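Local coordinates for uroporphyrin-III C-methyltransferase (Thermus thermophilus, PDB 1VE2) that transfers methyl groups from S-adenosyl-L-methionine to uroporphyrinogen III, an early step on the branch of tetrapyrrole biosynthesis that leads through precorrin-2, at the interface of chains A and B. Coordinates in Å, arbitrary orientation; residue numbers count along the deposited sequence, not the author numbering. Chains: chain A/B, Uroporphyrin-III C-methyltransferase.

Contact 1: the interface of chains A and B. Residues chain A 232; chain B 4, 103, 108-109.
A:Asp232 has a polyproline-like loop backbone (phi -65°, psi 126°) and meets the strand residue B:Lys4, whose backbone is fully extended. The two side chains approach from opposite directions. CG of A:Asp232 lies anti to the backbone N (chi1 171°) and beside the carbonyl carbon, which turns the carboxylate toward B:Lys4 and B:Pro108. Its OD2 accepts a hydrogen bond from the ammonium NZ of B:Lys4, and this contact, with NZ of B:Lys4 3.1 Å from OD2 of A:Asp232, is also a salt bridge. The lone pair used is the anti one, pointing away from OD1. B:Lys4 reaches this point with a straight chain, and its CE follows at 3.4 Å from OD2 of A:Asp232.

The other carboxylate oxygen, OD1 of A:Asp232, rests against the pyrrolidine ring of B:Pro108, 3.4 Å from CB. The B:Pro108 ring lies at an angle to the aspartate side chain, with CB of B:Pro108 3.7 Å from CG of A:Asp232. A second link uses backbone groups: water 1 lies 3.0 Å from the amide N of A:Asp232 and 2.7 Å from the carbonyl O of B:Phe109. Behind it, the B:Phe109 ring brings CZ against one face of the B:Arg103 guanidinium, toward its rim. NH2 of B:Arg103 is 6.4 Å from OD1 of A:Asp232, so any electrostatic help to the aspartate would be long-range.

The site lies near the rim of the dimer: the C-terminal tail following helix 225-228 of chain A crosses the starts of strands 4-9 and 109-112 of chain B, with helix 95-104 alongside.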
# COMPACT_ATOMS: atom_id res chain seq x y z
N ASP A 232 -8.58 7.21 -19.17
CA ASP A 232 -9.20 6.76 -20.41
C ASP A 232 -10.56 7.43 -20.51
O ASP A 232 -11.38 7.33 -19.59
CB ASP A 232 -9.37 5.24 -20.43
CG ASP A 232 -10.21 4.76 -21.60
OD1 ASP A 232 -10.06 5.32 -22.71
OD2 ASP A 232 -11.01 3.83 -21.41
N LYS B 4 -9.11 -2.52 -24.84
CA LYS B 4 -8.59 -1.80 -23.67
C LYS B 4 -7.71 -2.69 -22.81
O LYS B 4 -7.88 -3.91 -22.78
CB LYS B 4 -9.77 -1.27 -22.85
CG LYS B 4 -9.39 -0.44 -21.64
CD LYS B 4 -10.64 0.12 -20.96
CE LYS B 4 -10.29 0.99 -19.77
NZ LYS B 4 -11.49 1.70 -19.24
N ARG B 103 0.01 4.71 -23.13
CA ARG B 103 -0.43 6.07 -23.43
C ARG B 103 0.20 6.61 -24.70
O ARG B 103 -0.49 7.19 -25.55
CB ARG B 103 -0.09 7.00 -22.27
CG ARG B 103 -0.50 8.45 -22.51
CD ARG B 103 -1.46 8.92 -21.45
NE ARG B 103 -2.62 8.03 -21.34
CZ ARG B 103 -3.46 8.05 -20.31
NH1 ARG B 103 -3.26 8.91 -19.32
NH2 ARG B 103 -4.49 7.21 -20.27
N PRO B 108 -6.24 2.66 -24.87
CA PRO B 108 -7.05 2.96 -23.68
C PRO B 108 -6.64 2.03 -22.54
O PRO B 108 -6.46 0.83 -22.74
CB PRO B 108 -8.48 2.66 -24.14
CG PRO B 108 -8.42 2.87 -25.63
CD PRO B 108 -7.10 2.24 -25.99
N PHE B 109 -6.47 2.57 -21.34
CA PHE B 109 -6.10 1.71 -20.23
C PHE B 109 -6.51 2.25 -18.89
O PHE B 109 -6.79 3.45 -18.73
CB PHE B 109 -4.58 1.42 -20.26
CG PHE B 109 -3.73 2.56 -19.76
CD1 PHE B 109 -3.39 2.65 -18.41
CD2 PHE B 109 -3.27 3.53 -20.64
CE1 PHE B 109 -2.59 3.69 -17.95
CE2 PHE B 109 -2.47 4.59 -20.18
CZ PHE B 109 -2.13 4.67 -18.84
O HOH W 1 -8.46 4.94 -17.18

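Contact 2: the interface of chains A and B. Residues chain A 123, 126-128, 228; chain B 90, 96, 99, 111.
This is a largely apolar patch of a two-fold homodimer interface, where A:Gly126 and A:Pro128 pack on B:Met90 and help hold the two subunits together; in this tetrapyrrole methylase family such a dimer is probably the working form. B:Met90 belongs to the conserved GGDP-containing loop and A:Pro128 to the GLPLTHRG segment.

The methionine chain folds back on itself (chi1 -53°, chi2 -62°, chi3 -76°), and these bends set two different parts of it against chain A. At its base, CB of B:Met90 lies 3.5 Å from the hydroxyl OG of A:Ser123, and CG of B:Met90 lies 3.9 Å from CB of A:Ser123. The terminal methyl CE of B:Met90 turns against the A:Gly126 to A:Pro128 backbone, 3.4 Å from the carbonyl O of A:Gly126 and 3.8 Å from CD of A:Pro128. The proline ring crosses the thioether chain at a slant, while CB of A:Pro128 reaches CA of B:Gly96 at 4.0 Å, where the lack of a side chain on the glycine probably allows the close approach to helix 95-104.

About a turn along helix 95-104 from B:Gly96, CB of B:Ala99 meets the methyl CD2 of A:Leu228 at 3.7 Å. On the opposite flank, CG2 of B:Val111 lies 3.6 Å from CA of A:Gly126, whose positive phi marks the turn after helix 119-124.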
# COMPACT_ATOMS: atom_id res chain seq x y z
N SER A 123 -1.68 4.90 -7.49
CA SER A 123 -1.76 3.83 -8.47
C SER A 123 -3.10 3.89 -9.21
O SER A 123 -3.16 3.65 -10.41
CB SER A 123 -1.60 2.46 -7.81
OG SER A 123 -0.29 2.28 -7.29
N GLY A 126 -2.90 5.81 -12.01
CA GLY A 126 -1.86 5.34 -12.92
C GLY A 126 -0.56 6.10 -12.78
O GLY A 126 0.18 6.28 -13.75
N LEU A 127 -0.27 6.55 -11.56
CA LEU A 127 0.95 7.30 -11.30
C LEU A 127 1.95 6.48 -10.49
O LEU A 127 1.63 5.99 -9.41
CB LEU A 127 0.59 8.58 -10.55
CG LEU A 127 -0.50 9.43 -11.22
CD1 LEU A 127 -0.82 10.61 -10.32
CD2 LEU A 127 -0.04 9.90 -12.59
N PRO A 128 3.19 6.33 -11.00
CA PRO A 128 4.25 5.57 -10.33
C PRO A 128 5.03 6.39 -9.30
O PRO A 128 5.12 7.61 -9.41
CB PRO A 128 5.12 5.13 -11.49
CG PRO A 128 5.10 6.36 -12.37
CD PRO A 128 3.62 6.76 -12.35
N LEU A 228 0.91 11.05 -17.73
CA LEU A 228 0.20 9.89 -17.20
C LEU A 228 -1.11 10.17 -16.48
O LEU A 228 -1.98 9.30 -16.40
CB LEU A 228 1.12 9.10 -16.27
CG LEU A 228 2.26 8.34 -16.94
CD1 LEU A 228 3.15 7.69 -15.88
CD2 LEU A 228 1.67 7.27 -17.87
N MET B 90 1.56 -0.65 -9.97
CA MET B 90 2.51 0.45 -10.12
C MET B 90 3.64 0.47 -9.12
O MET B 90 4.51 1.34 -9.18
CB MET B 90 1.76 1.79 -10.03
CG MET B 90 0.59 1.90 -10.99
SD MET B 90 1.12 1.81 -12.71
CE MET B 90 1.81 3.43 -12.90
N GLY B 96 5.06 1.83 -14.42
CA GLY B 96 5.19 3.16 -14.98
C GLY B 96 5.59 3.05 -16.44
O GLY B 96 5.09 3.79 -17.29
N ALA B 99 2.52 1.86 -18.46
CA ALA B 99 1.53 2.91 -18.62
C ALA B 99 2.01 3.91 -19.67
O ALA B 99 1.26 4.26 -20.58
CB ALA B 99 1.28 3.61 -17.29
N VAL B 111 -5.68 1.56 -14.52
CA VAL B 111 -4.86 0.89 -13.52
C VAL B 111 -5.73 0.55 -12.32
O VAL B 111 -6.41 1.41 -11.76
CB VAL B 111 -3.68 1.77 -13.05
CG1 VAL B 111 -2.82 1.00 -12.05
CG2 VAL B 111 -2.84 2.19 -14.26

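Contact 3: the interface of chains A and B. Residues chain A 12, 17, 115, 120, 123-124; chain B 21, 111, 113.
B:Pro113, the proline of the PGVTSA motif of tetrapyrrole methylases, wedges its ring between the end of helix 119-124 and A:His17 of chain A. CG of B:Pro113 presses on the helix backbone, 3.5 Å from CA of A:Ala124, and the alanine methyl lies beside the same carbon. CB of B:Pro113 faces the opposite subunit's copy of the motif, 3.9 Å from CG1 of A:Val115. CD of B:Pro113 lies 3.9 Å from CE1 of A:His17, whose imidazole crosses the proline ring obliquely.

That imidazole also runs alongside the extended B:Lys21 chain, both pointing the same way. CD of B:Lys21 lies 4.0 Å from CE1 of A:His17, so the contact is made by the aliphatic chain, and the ammonium group stays apart from the ring nitrogens.

Two waters add polar links. Water 2 lies at the edge of the imidazole, in its plane, 2.9 Å from ND1 of A:His17 and 2.8 Å from the carbonyl O of B:Pro113. Water 3 takes the amide N of B:Val111 at 2.8 Å, with 166° at the hydrogen, and reaches the carbonyl O of A:Ala124 at 2.9 Å.

Further out, chi1 of -61° places CG of A:His17 beside its backbone N and turns the ring toward chain B. A:Phe12, from the family's glycine-rich N-terminal loop, backs one imidazole face with CZ, offset toward the rim. The phenyl edge in turn meets CG1 of A:Val115 in plane, which links the two chain A residues that flank the proline.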
# COMPACT_ATOMS: atom_id res chain seq x y z
N PHE A 12 -8.86 3.76 -0.18
CA PHE A 12 -8.78 5.22 -0.30
C PHE A 12 -10.04 5.90 -0.85
O PHE A 12 -10.20 7.12 -0.72
CB PHE A 12 -7.60 5.58 -1.20
CG PHE A 12 -7.81 5.24 -2.65
CD1 PHE A 12 -8.49 6.12 -3.49
CD2 PHE A 12 -7.42 4.01 -3.15
CE1 PHE A 12 -8.77 5.77 -4.81
CE2 PHE A 12 -7.70 3.65 -4.46
CZ PHE A 12 -8.38 4.54 -5.30
N HIS A 17 -12.72 -0.61 -4.47
CA HIS A 17 -11.35 -0.88 -4.04
C HIS A 17 -11.27 -1.68 -2.74
O HIS A 17 -10.18 -1.97 -2.26
CB HIS A 17 -10.56 0.42 -3.92
CG HIS A 17 -10.44 1.16 -5.21
ND1 HIS A 17 -9.80 0.64 -6.31
CD2 HIS A 17 -10.95 2.35 -5.60
CE1 HIS A 17 -9.92 1.47 -7.33
NE2 HIS A 17 -10.62 2.52 -6.93
N VAL A 115 -6.36 -0.96 0.38
CA VAL A 115 -5.52 -0.20 -0.55
C VAL A 115 -5.26 1.13 0.17
O VAL A 115 -6.20 1.83 0.54
CB VAL A 115 -6.27 0.04 -1.89
CG1 VAL A 115 -5.51 1.02 -2.75
CG2 VAL A 115 -6.42 -1.31 -2.64
N GLY A 120 -2.02 3.65 -2.80
CA GLY A 120 -3.17 3.13 -3.51
C GLY A 120 -3.84 4.17 -4.40
O GLY A 120 -4.20 3.87 -5.54
N SER A 123 -1.68 4.90 -7.49
CA SER A 123 -1.76 3.83 -8.47
C SER A 123 -3.10 3.89 -9.21
O SER A 123 -3.16 3.65 -10.41
CB SER A 123 -1.60 2.46 -7.81
OG SER A 123 -0.29 2.28 -7.29
N ALA A 124 -4.17 4.21 -8.49
CA ALA A 124 -5.48 4.29 -9.13
C ALA A 124 -5.47 5.32 -10.26
O ALA A 124 -6.19 5.17 -11.25
CB ALA A 124 -6.56 4.65 -8.11
N LYS B 21 -12.84 -4.47 -7.68
CA LYS B 21 -12.59 -4.04 -9.05
C LYS B 21 -11.68 -5.02 -9.79
O LYS B 21 -11.89 -5.28 -10.97
CB LYS B 21 -11.97 -2.64 -9.06
CG LYS B 21 -11.89 -2.02 -10.46
CD LYS B 21 -11.48 -0.55 -10.43
CE LYS B 21 -11.56 0.09 -11.81
NZ LYS B 21 -11.25 1.55 -11.78
N VAL B 111 -5.68 1.56 -14.52
CA VAL B 111 -4.86 0.89 -13.52
C VAL B 111 -5.73 0.55 -12.32
O VAL B 111 -6.41 1.41 -11.76
CB VAL B 111 -3.68 1.77 -13.05
CG1 VAL B 111 -2.82 1.00 -12.05
CG2 VAL B 111 -2.84 2.19 -14.26
N PRO B 113 -5.52 -0.77 -8.62
CA PRO B 113 -4.66 -0.98 -7.44
C PRO B 113 -4.89 -2.30 -6.71
O PRO B 113 -5.99 -2.86 -6.72
CB PRO B 113 -5.00 0.22 -6.54
CG PRO B 113 -5.55 1.24 -7.48
CD PRO B 113 -6.35 0.43 -8.45
O HOH W 2 -8.68 -1.98 -7.01
O HOH W 3 -5.95 4.34 -14.07

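Contact 2 lies between the others: the C-alpha centres are about 12 Å apart for contacts 1 and 2, 10 Å for contacts 2 and 3, and 16 Å for contacts 1 and 3. Strand 109-112 of chain B connects all three, with B:Phe109 at contact 1, B:Val111 shared by contacts 2 and 3, and B:Pro113 just beyond its end. Contacts 1 and 2 also share helix 95-104 of chain B, while A:Ser123 and helix 119-124 join contacts 2 and 3. The subunit surface thus passes from a salt-bridged rim through a mainly apolar stretch to a proline wedge flanked by water bridges, which probably fixes the register of the dimer.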